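Local coordinates for xylose isomerase domain protein TIM barrel (Planctomyces limnophilus, PDB 3TVA) that binds a magnesium ion in a xylose isomerase-like TIM barrel and is probably an isomerase, like other members of its family, at residues L144-H147 and A148-G152; P266-Q269 and K270-L273; G282-K285 and K286-C290. All coordinates share one frame; numbering follows the deposited sequence.

How the contacts relate
All three contacts are local, between residues a turn apart along a helix on the outside of the barrel. Contact 1 ends helix 132-149, while contacts 2 and 3 share helix 266-287, one in its first turns and the other at its last, their centres about 23 Å apart. Contacts 1 and 2 are partly buried and lie on opposite sides of the chain's centre; contact 3 is a surface contact. Their chemistry differs accordingly: a pair of histidine rings sharing one carboxylate in 144-152, an amide-carboxylate bond whose buried aspartate also pairs with an arginine outside the contact in 266-273, and a water bridge to a poorly ordered chain end in 282-290.

Contact 1: residues L144-H147 and A148-G152; sequences LLTH and AANHG
Three successive i to i+4 bonds, Ala148 N to Leu144 O, Ala149 N to Leu145 O and Asn150 N to Thr146 O, carry the last turn of the helix to Gly152, whose positive phi of 71° and two bonds back into that turn make a Schellman motif. On one flank His147 and His151 run side by side in the same direction. The rings form an offset edge-to-face pair, the edge of His151 toward the face of His147, with centroids 5.4 Å apart and planes at 79°. His147 NE2 comes within 3.9 Å of His151 NE2, and both nitrogens hydrogen-bond to Asp109 OD1 on helix 97-114, so one carboxylate oxygen holds the two rings together. With CG of His147 anti to its backbone N (chi1 -175°), the ring swings out to this neighbouring helix.

The turn closes helix 132-149 of the beta-alpha-beta unit that runs from strand 118-121 to strand 154-158 of the TIM barrel. Leu145 and Ala148 pack on Val155 of the second strand. On the exposed flank Thr146 and Asn150 lie alongside each other, CG2 of Thr146 being 4.0 Å from ND2 of Asn150, while Thr146 OG1 bonds to Arg176 NH1 and Gln142 O.

Contact 2: residues P266-Q269 and K270-L273; sequences PVQQ and KKDL
Gln268 and Asp272, one turn apart, make the side-chain hydrogen bond of this contact. Gln268 NE2 donates to Asp272 OD1 at 3.0 Å, with an N-H...O angle of 142°, well short of straight. The two flat groups are far from coplanar, their planes 62° apart, and the donor reaches OD1 from above the carboxylate plane. A bend at chi2 (64°) turns the Gln268 amide forward along the helix, to the acid one turn on. The other oxygen of this buried carboxylate, OD2, forms a salt bridge with Arg260 NE; with one donor on each oxygen, Asp272 is held at both, and the arginine would be expected to favour its charged form.

The backbone carries four successive i to i+4 bonds, Lys270 N to Pro266 O, Lys271 N to Val267 O, Asp272 N to Gln268 O and Leu273 N to Gln269 O.

Van der Waals contact comes from the aliphatic part of Lys271. Its extended chain runs alongside Val267 in the same direction, bringing CE to 3.7 Å from Val267 CG1, and it crosses Gln268 at about a right angle, with CD 4.0 Å from Gln268 OE1.

Two buried residues, Gln269 and Leu273, meet the loops of the barrel. Gln269 runs out extended beyond CG, and its NE2 donates to the carbonyls of Arg260 and Leu23, while Leu273 packs on Val25 about 7 Å, side chain to side chain, from the magnesium ligand Glu259. This is the opening of helix 266-287, the final helix of the TIM barrel, following strand 256-258 and the metal-binding glutamate just beyond it.

Contact 3: residues G282-K285 and K286-C290; sequences GLRK and KIANC
The carbonyl oxygen of Arg284 receives Ala288 N at 2.8 Å, the last of three i to i+4 bonds across this turn; it is bent, with an N-H...O angle of 143°. Before it come Ile287 N to Leu283 O, also 2.8 Å but nearly straight at 169°, and Lys286 N to Gly282 O. Beyond Ala288 the chain leaves the helix at Asn289, which has positive phi, and Asn289 CA makes a CA-H...O contact with Lys285 O at 3.3 Å.

The chain then doubles back so that Cys290 packs against the aliphatic part of Arg284, Cys290 SG being 3.8 Å from both CG and CD of Arg284. A water joins the two residues, accepting from Arg284 NE at 2.9 Å, at the edge of the guanidinium and in its plane, and donating to Cys290 O at 2.6 Å. Arg284 first runs out extended, then bends at chi3 (67°), and its NH1 donates to Trp11 O. Asn289 and Cys290 are poorly ordered, so the details of this bridge are less certain.

Leu283 and Ile287 share the flank toward helix 240-249, Leu283 CB and Ile287 CD1 standing 4.4 Å apart. From there Leu283 packs on Leu244 of that helix and Ile287 on its Thr245 and Trp248, while Lys286 NZ reaches Glu241 of helix 240-249 in a salt bridge. Ala288 packs on Trp248 and on Trp11, just ahead of strand 13-18.

Contact 1: residues L144-H147 and A148-G152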
loop_
_atom_site.group_PDB
_atom_site.type_symbol
_atom_site.label_atom_id
_atom_site.label_comp_id
_atom_site.label_asym_id
_atom_site.label_seq_id
_atom_site.Cartn_x
_atom_site.Cartn_y
_atom_site.Cartn_z
ATOM N N LEU A 144 1.966 -9.949 -14.920
ATOM C CA LEU A 144 0.995 -9.821 -13.838
ATOM C C LEU A 144 -0.145 -8.862 -14.214
ATOM O O LEU A 144 -1.310 -9.097 -13.870
ATOM C CB LEU A 144 1.692 -9.347 -12.564
ATOM C CG LEU A 144 0.817 -9.049 -11.343
ATOM C CD1 LEU A 144 -0.021 -10.276 -10.904
ATOM C CD2 LEU A 144 1.707 -8.547 -10.198
ATOM N N LEU A 145 0.189 -7.781 -14.920
ATOM C CA LEU A 145 -0.822 -6.803 -15.329
ATOM C C LEU A 145 -1.842 -7.392 -16.301
ATOM O O LEU A 145 -3.030 -7.066 -16.246
ATOM C CB LEU A 145 -0.154 -5.562 -15.929
ATOM C CG LEU A 145 0.434 -4.700 -14.806
ATOM C CD1 LEU A 145 1.555 -3.850 -15.350
ATOM C CD2 LEU A 145 -0.660 -3.832 -14.166
ATOM N N THR A 146 -1.386 -8.281 -17.169
ATOM C CA THR A 146 -2.293 -8.967 -18.102
ATOM C C THR A 146 -3.274 -9.843 -17.320
ATOM O O THR A 146 -4.476 -9.871 -17.613
ATOM C CB THR A 146 -1.498 -9.831 -19.097
ATOM O OG1 THR A 146 -0.720 -8.970 -19.931
ATOM C CG2 THR A 146 -2.430 -10.737 -19.991
ATOM N N HIS A 147 -2.755 -10.546 -16.318
ATOM C CA HIS A 147 -3.574 -11.451 -15.525
ATOM C C HIS A 147 -4.638 -10.639 -14.792
ATOM O O HIS A 147 -5.821 -11.001 -14.767
ATOM C CB HIS A 147 -2.700 -12.213 -14.523
ATOM C CG HIS A 147 -3.443 -13.263 -13.752
ATOM N ND1 HIS A 147 -3.497 -14.580 -14.152
ATOM C CD2 HIS A 147 -4.178 -13.186 -12.622
ATOM C CE1 HIS A 147 -4.224 -15.274 -13.296
ATOM N NE2 HIS A 147 -4.649 -14.452 -12.356
ATOM N N ALA A 148 -4.218 -9.522 -14.210
ATOM C CA ALA A 148 -5.154 -8.634 -13.533
ATOM C C ALA A 148 -6.175 -8.008 -14.497
ATOM O O ALA A 148 -7.363 -7.904 -14.161
ATOM C CB ALA A 148 -4.403 -7.543 -12.760
ATOM N N ALA A 149 -5.721 -7.591 -15.679
ATOM C CA ALA A 149 -6.633 -7.029 -16.685
ATOM C C ALA A 149 -7.722 -8.035 -17.043
ATOM O O ALA A 149 -8.883 -7.663 -17.227
ATOM C CB ALA A 149 -5.876 -6.608 -17.958
ATOM N N ASN A 150 -7.355 -9.309 -17.149
ATOM C CA ASN A 150 -8.356 -10.334 -17.449
ATOM C C ASN A 150 -9.393 -10.482 -16.325
ATOM O O ASN A 150 -10.458 -11.064 -16.525
ATOM C CB ASN A 150 -7.697 -11.669 -17.813
ATOM C CG ASN A 150 -6.986 -11.599 -19.156
ATOM O OD1 ASN A 150 -7.337 -10.778 -20.010
ATOM N ND2 ASN A 150 -5.975 -12.430 -19.341
ATOM N N HIS A 151 -9.083 -9.944 -15.146
ATOM C CA HIS A 151 -10.069 -9.862 -14.060
ATOM C C HIS A 151 -10.745 -8.486 -13.941
ATOM O O HIS A 151 -11.519 -8.267 -13.018
ATOM C CB HIS A 151 -9.455 -10.265 -12.706
ATOM C CG HIS A 151 -9.224 -11.741 -12.551
ATOM N ND1 HIS A 151 -10.179 -12.683 -12.874
ATOM C CD2 HIS A 151 -8.162 -12.434 -12.072
ATOM C CE1 HIS A 151 -9.706 -13.893 -12.625
ATOM N NE2 HIS A 151 -8.482 -13.770 -12.143
ATOM N N GLY A 152 -10.423 -7.543 -14.828
ATOM C CA GLY A 152 -10.922 -6.188 -14.654
ATOM C C GLY A 152 -10.255 -5.457 -13.483
ATOM O O GLY A 152 -10.845 -4.571 -12.866
#

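Contact 2: residues P266-Q269 and K270-L273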
loop_
_atom_site.group_PDB
_atom_site.type_symbol
_atom_site.label_atom_id
_atom_site.label_comp_id
_atom_site.label_asym_id
_atom_site.label_seq_id
_atom_site.Cartn_x
_atom_site.Cartn_y
_atom_site.Cartn_z
ATOM N N PRO A 266 -1.801 -4.461 19.933
ATOM C CA PRO A 266 -3.122 -4.294 19.306
ATOM C C PRO A 266 -3.926 -3.153 19.926
ATOM O O PRO A 266 -4.615 -2.422 19.198
ATOM C CB PRO A 266 -3.812 -5.638 19.568
ATOM C CG PRO A 266 -2.683 -6.617 19.796
ATOM C CD PRO A 266 -1.611 -5.822 20.480
ATOM N N VAL A 267 -3.818 -3.003 21.247
ATOM C CA VAL A 267 -4.481 -1.923 21.977
ATOM C C VAL A 267 -4.004 -0.540 21.521
ATOM O O VAL A 267 -4.818 0.323 21.195
ATOM C CB VAL A 267 -4.289 -2.070 23.506
ATOM C CG1 VAL A 267 -4.794 -0.827 24.236
ATOM C CG2 VAL A 267 -5.002 -3.327 24.014
ATOM N N GLN A 268 -2.687 -0.335 21.492
ATOM C CA GLN A 268 -2.121 0.929 21.013
ATOM C C GLN A 268 -2.355 1.150 19.508
ATOM O O GLN A 268 -2.552 2.276 19.051
ATOM C CB GLN A 268 -0.623 1.001 21.318
ATOM C CG GLN A 268 -0.030 2.386 21.089
ATOM C CD GLN A 268 -0.617 3.426 22.037
ATOM O OE1 GLN A 268 -0.836 3.148 23.215
ATOM N NE2 GLN A 268 -0.894 4.620 21.518
ATOM N N GLN A 269 -2.310 0.070 18.740
ATOM C CA GLN A 269 -2.588 0.158 17.318
ATOM C C GLN A 269 -4.013 0.678 17.104
ATOM O O GLN A 269 -4.244 1.532 16.244
ATOM C CB GLN A 269 -2.397 -1.204 16.642
ATOM C CG GLN A 269 -2.568 -1.197 15.133
ATOM C CD GLN A 269 -2.365 -2.583 14.522
ATOM O OE1 GLN A 269 -2.698 -3.597 15.137
ATOM N NE2 GLN A 269 -1.817 -2.627 13.304
ATOM N N LYS A 270 -4.966 0.172 17.887
ATOM C CA LYS A 270 -6.345 0.643 17.769
ATOM C C LYS A 270 -6.485 2.105 18.222
ATOM O O LYS A 270 -7.166 2.891 17.555
ATOM C CB LYS A 270 -7.341 -0.258 18.512
ATOM C CG LYS A 270 -8.805 0.098 18.220
ATOM C CD LYS A 270 -9.771 -0.635 19.136
ATOM C CE LYS A 270 -11.213 -0.296 18.809
ATOM N NZ LYS A 270 -12.165 -1.095 19.637
ATOM N N LYS A 271 -5.840 2.465 19.335
ATOM C CA LYS A 271 -5.810 3.863 19.773
ATOM C C LYS A 271 -5.292 4.807 18.687
ATOM O O LYS A 271 -5.854 5.890 18.481
ATOM C CB LYS A 271 -4.967 4.033 21.036
ATOM C CG LYS A 271 -5.597 3.408 22.269
ATOM C CD LYS A 271 -4.752 3.620 23.525
ATOM C CE LYS A 271 -5.304 2.803 24.700
ATOM N NZ LYS A 271 -4.438 2.892 25.911
ATOM N N ASP A 272 -4.227 4.406 17.993
ATOM C CA ASP A 272 -3.639 5.292 16.983
ATOM C C ASP A 272 -4.531 5.356 15.757
ATOM O O ASP A 272 -4.591 6.389 15.084
ATOM C CB ASP A 272 -2.208 4.874 16.606
ATOM C CG ASP A 272 -1.214 5.048 17.762
ATOM O OD1 ASP A 272 -1.570 5.678 18.788
ATOM O OD2 ASP A 272 -0.070 4.556 17.642
ATOM N N LEU A 273 -5.220 4.255 15.457
ATOM C CA LEU A 273 -6.217 4.283 14.388
ATOM C C LEU A 273 -7.337 5.273 14.746
ATOM O O LEU A 273 -7.778 6.053 13.901
ATOM C CB LEU A 273 -6.791 2.891 14.101
ATOM C CG LEU A 273 -5.848 1.846 13.482
ATOM C CD1 LEU A 273 -6.608 0.584 13.095
ATOM C CD2 LEU A 273 -5.094 2.390 12.281
#

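Contact 3: residues G282-K285 and K286-C290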
loop_
_atom_site.group_PDB
_atom_site.type_symbol
_atom_site.label_atom_id
_atom_site.label_comp_id
_atom_site.label_asym_id
_atom_site.label_seq_id
_atom_site.Cartn_x
_atom_site.Cartn_y
_atom_site.Cartn_z
ATOM N N GLY A 282 -11.414 15.695 10.761
ATOM C CA GLY A 282 -11.330 17.147 10.849
ATOM C C GLY A 282 -10.715 17.756 9.595
ATOM O O GLY A 282 -11.195 18.765 9.087
ATOM N N LEU A 283 -9.651 17.146 9.076
ATOM C CA LEU A 283 -9.017 17.698 7.878
ATOM C C LEU A 283 -9.919 17.540 6.651
ATOM O O LEU A 283 -9.985 18.432 5.803
ATOM C CB LEU A 283 -7.637 17.070 7.632
ATOM C CG LEU A 283 -6.536 17.434 8.642
ATOM C CD1 LEU A 283 -5.305 16.563 8.409
ATOM C CD2 LEU A 283 -6.170 18.917 8.563
ATOM N N ARG A 284 -10.627 16.415 6.565
ATOM C CA ARG A 284 -11.581 16.218 5.481
ATOM C C ARG A 284 -12.662 17.285 5.507
ATOM O O ARG A 284 -13.024 17.825 4.470
ATOM C CB ARG A 284 -12.238 14.836 5.553
ATOM C CG ARG A 284 -13.198 14.546 4.393
ATOM C CD ARG A 284 -13.751 13.123 4.491
ATOM N NE ARG A 284 -14.625 12.987 5.656
ATOM C CZ ARG A 284 -15.076 11.830 6.137
ATOM N NH1 ARG A 284 -14.728 10.683 5.556
ATOM N NH2 ARG A 284 -15.878 11.819 7.206
ATOM N N LYS A 285 -13.180 17.582 6.697
ATOM C CA LYS A 285 -14.233 18.581 6.835
ATOM C C LYS A 285 -13.741 19.963 6.409
ATOM O O LYS A 285 -14.471 20.737 5.788
ATOM C CB LYS A 285 -14.734 18.631 8.279
ATOM C CG LYS A 285 -15.832 19.655 8.526
ATOM C CD LYS A 285 -16.273 19.611 9.983
ATOM C CE LYS A 285 -17.080 20.846 10.375
ATOM N NZ LYS A 285 -18.409 20.885 9.711
ATOM N N LYS A 286 -12.496 20.269 6.749
ATOM C CA LYS A 286 -11.886 21.532 6.359
ATOM C C LYS A 286 -11.597 21.601 4.855
ATOM O O LYS A 286 -11.957 22.574 4.194
ATOM C CB LYS A 286 -10.591 21.743 7.144
ATOM C CG LYS A 286 -9.908 23.073 6.874
ATOM C CD LYS A 286 -8.529 23.113 7.512
ATOM C CE LYS A 286 -7.858 24.468 7.274
ATOM N NZ LYS A 286 -6.581 24.598 8.037
ATOM N N ILE A 287 -10.901 20.592 4.335
ATOM C CA ILE A 287 -10.452 20.605 2.940
ATOM C C ILE A 287 -11.486 20.170 1.894
ATOM O O ILE A 287 -11.651 20.823 0.864
ATOM C CB ILE A 287 -9.195 19.738 2.779
ATOM C CG1 ILE A 287 -8.101 20.217 3.734
ATOM C CG2 ILE A 287 -8.690 19.748 1.340
ATOM C CD1 ILE A 287 -6.956 19.204 3.879
ATOM N N ALA A 288 -12.185 19.070 2.163
ATOM C CA ALA A 288 -13.120 18.509 1.192
ATOM C C ALA A 288 -14.557 18.945 1.451
ATOM O O ALA A 288 -15.452 18.634 0.664
ATOM C CB ALA A 288 -13.017 16.985 1.178
ATOM N N ASN A 289 -14.752 19.686 2.545
ATOM C CA ASN A 289 -16.069 20.133 3.019
ATOM C C ASN A 289 -17.053 19.008 3.376
ATOM O O ASN A 289 -18.272 19.193 3.337
ATOM C CB ASN A 289 -16.696 21.148 2.056
ATOM C CG ASN A 289 -16.069 22.523 2.175
ATOM O OD1 ASN A 289 -14.951 22.755 1.707
ATOM N ND2 ASN A 289 -16.788 23.447 2.808
ATOM N N CYS A 290 -16.508 17.850 3.740
ATOM C CA CYS A 290 -17.309 16.734 4.237
ATOM C C CYS A 290 -16.529 15.941 5.283
ATOM O O CYS A 290 -17.111 15.226 6.097
ATOM C CB CYS A 290 -17.740 15.812 3.092
ATOM S SG CYS A 290 -16.385 14.879 2.321
HETATM O O HOH W 1 -15.272 14.823 7.819
#